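Local coordinates for isochorismatase hydrolase (Alkaliphilus metalliredigens, PDB 3HB7), which is probably a hydrolase of the isochorismatase family, its substrate and reaction not established, at residues 44-49 with 93-98. Residues are numbered along the deposited sequence; the frame is centred on the assembly and turned at random.
Sequences WVRGRE and EDEYIV
Arg46 and Glu95 meet in a side-on salt bridge that carries the whole contact between residues 44-49 and 93-98. From CB of Arg46, on the last turn of its helix, the side chain sets off with CG beside the backbone N and anti to the carbonyl carbon (chi1 -84°), and CG comes within 4.0 Å of Glu95 OE2. The side chain then bends at chi2, and from CD onward it runs out to the carboxylate. NE donates a hydrogen bond to Glu95 OE2, 3.3 Å away and almost straight. Beyond CZ, NH2 of Arg46 does the same for Glu95 OE1, also 3.3 Å away. Both oxygens are met on their syn sides and lie in the guanidinium plane, while the carboxylate is tilted 19° from it. Two straight bonds, though long, one to each oxygen, should limit the rotation of both flat groups. NH2 also bonds Tyr90 O, and OE1 is hydrogen-bonded to Gln92 N and His57 NE2, so the pair is tied both to the loop ahead of Glu95 and, through His57, to strand 53-60. A leucine in place of Arg46 would probably cost the Glu95 carboxylate its arginine partner and leave Tyr90 O without this donor. The bridge lies at the surface of the α/β fold, joining the C-terminal end of helix 35-47 to the loop leading into 96-100, an outermost strand of the chain's parallel sheet, with Leu55 of adjacent strand 53-60 against Glu95.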
loop_
_atom_site.group_PDB
_atom_site.type_symbol
_atom_site.label_atom_id
_atom_site.label_comp_id
_atom_site.label_asym_id
_atom_site.label_seq_id
_atom_site.Cartn_x
_atom_site.Cartn_y
_atom_site.Cartn_z
ATOM N N TRP E 44 26.575 -37.160 27.566
ATOM C CA TRP E 44 27.773 -37.615 26.925
ATOM C C TRP E 44 28.994 -37.063 27.573
ATOM O O TRP E 44 29.957 -37.752 27.768
ATOM C CB TRP E 44 27.790 -37.157 25.506
ATOM C CG TRP E 44 29.032 -37.433 24.869
ATOM C CD1 TRP E 44 29.439 -38.613 24.418
ATOM C CD2 TRP E 44 30.058 -36.504 24.560
ATOM N NE1 TRP E 44 30.668 -38.508 23.855
ATOM C CE2 TRP E 44 31.073 -37.210 23.931
ATOM C CE3 TRP E 44 30.218 -35.142 24.763
ATOM C CZ2 TRP E 44 32.234 -36.611 23.492
ATOM C CZ3 TRP E 44 31.365 -34.551 24.338
ATOM C CH2 TRP E 44 32.362 -35.281 23.701
ATOM N N VAL E 45 28.989 -35.784 27.867
ATOM C CA VAL E 45 30.124 -35.183 28.533
ATOM C C VAL E 45 30.339 -35.709 29.940
ATOM O O VAL E 45 31.452 -35.927 30.357
ATOM C CB VAL E 45 30.002 -33.653 28.559
ATOM C CG1 VAL E 45 30.669 -33.087 29.768
ATOM C CG2 VAL E 45 30.610 -33.082 27.337
ATOM N N ARG E 46 29.264 -35.836 30.689
ATOM C CA ARG E 46 29.338 -36.292 32.054
ATOM C C ARG E 46 29.852 -37.717 32.073
ATOM O O ARG E 46 30.674 -38.106 32.883
ATOM C CB ARG E 46 27.956 -36.212 32.662
ATOM C CG ARG E 46 27.623 -34.865 33.185
ATOM C CD ARG E 46 26.195 -34.512 32.953
ATOM N NE ARG E 46 25.857 -33.315 33.693
ATOM C CZ ARG E 46 24.640 -32.961 34.050
ATOM N NH1 ARG E 46 23.607 -33.695 33.733
ATOM N NH2 ARG E 46 24.462 -31.857 34.722
ATOM N N GLY E 47 29.390 -38.476 31.101
ATOM C CA GLY E 47 29.821 -39.836 30.897
ATOM C C GLY E 47 31.288 -39.919 30.594
ATOM O O GLY E 47 31.922 -40.876 30.940
ATOM N N ARG E 48 31.837 -38.909 29.957
ATOM C CA ARG E 48 33.171 -39.031 29.422
ATOM C C ARG E 48 34.197 -39.245 30.494
ATOM O O ARG E 48 34.237 -38.546 31.472
ATOM C CB ARG E 48 33.541 -37.773 28.639
ATOM C CG ARG E 48 34.192 -38.018 27.312
ATOM C CD ARG E 48 34.632 -36.718 26.731
ATOM N NE ARG E 48 35.888 -36.817 26.017
ATOM C CZ ARG E 48 37.053 -36.488 26.544
ATOM N NH1 ARG E 48 37.125 -36.067 27.794
ATOM N NH2 ARG E 48 38.147 -36.599 25.827
ATOM N N GLU E 49 35.055 -40.220 30.295
ATOM C CA GLU E 49 36.175 -40.373 31.174
ATOM C C GLU E 49 37.078 -39.240 30.873
ATOM O O GLU E 49 37.171 -38.825 29.750
ATOM C CB GLU E 49 36.920 -41.666 30.907
ATOM C CG GLU E 49 37.858 -42.034 32.025
ATOM C CD GLU E 49 39.308 -41.976 31.617
ATOM O OE1 GLU E 49 39.669 -41.132 30.778
ATOM O OE2 GLU E 49 40.093 -42.786 32.136
ATOM N N GLU E 93 26.854 -30.740 40.692
ATOM C CA GLU E 93 28.019 -30.926 41.498
ATOM C C GLU E 93 29.064 -29.901 41.218
ATOM O O GLU E 93 28.921 -28.754 41.531
ATOM C CB GLU E 93 28.612 -32.299 41.225
ATOM N N ASP E 94 30.140 -30.388 40.641
ATOM C CA ASP E 94 31.337 -29.647 40.331
ATOM C C ASP E 94 31.261 -28.587 39.246
ATOM O O ASP E 94 32.100 -27.730 39.179
ATOM C CB ASP E 94 32.433 -30.626 39.974
ATOM C CG ASP E 94 33.729 -30.297 40.635
ATOM O OD1 ASP E 94 34.687 -30.038 39.902
ATOM O OD2 ASP E 94 33.790 -30.308 41.873
ATOM N N GLU E 95 30.295 -28.679 38.366
ATOM C CA GLU E 95 30.288 -27.837 37.204
ATOM C C GLU E 95 30.135 -26.354 37.517
ATOM O O GLU E 95 29.287 -25.949 38.284
ATOM C CB GLU E 95 29.212 -28.322 36.266
ATOM C CG GLU E 95 29.193 -29.798 36.183
ATOM C CD GLU E 95 28.035 -30.330 35.424
ATOM O OE1 GLU E 95 26.922 -29.849 35.608
ATOM O OE2 GLU E 95 28.245 -31.247 34.645
ATOM N N TYR E 96 30.999 -25.558 36.916
ATOM C CA TYR E 96 31.060 -24.135 37.181
ATOM C C TYR E 96 29.830 -23.369 36.761
ATOM O O TYR E 96 29.212 -23.660 35.770
ATOM C CB TYR E 96 32.297 -23.515 36.551
ATOM C CG TYR E 96 32.727 -22.282 37.267
ATOM C CD1 TYR E 96 33.072 -22.338 38.585
ATOM C CD2 TYR E 96 32.757 -21.052 36.641
ATOM C CE1 TYR E 96 33.441 -21.250 39.255
ATOM C CE2 TYR E 96 33.144 -19.948 37.311
ATOM C CZ TYR E 96 33.483 -20.051 38.633
ATOM O OH TYR E 96 33.864 -18.989 39.385
ATOM N N ILE E 97 29.492 -22.377 37.550
ATOM C CA ILE E 97 28.383 -21.520 37.261
ATOM C C ILE E 97 28.821 -20.070 37.158
ATOM O O ILE E 97 29.573 -19.609 37.963
ATOM C CB ILE E 97 27.295 -21.690 38.298
ATOM C CG1 ILE E 97 26.845 -23.137 38.308
ATOM C CG2 ILE E 97 26.124 -20.818 38.002
ATOM C CD1 ILE E 97 25.877 -23.445 39.342
ATOM N N VAL E 98 28.340 -19.371 36.144
ATOM C CA VAL E 98 28.584 -17.961 36.014
ATOM C C VAL E 98 27.296 -17.190 35.993
ATOM O O VAL E 98 26.396 -17.515 35.280
ATOM C CB VAL E 98 29.330 -17.638 34.753
ATOM C CG1 VAL E 98 29.756 -16.208 34.751
ATOM C CG2 VAL E 98 30.485 -18.501 34.606
#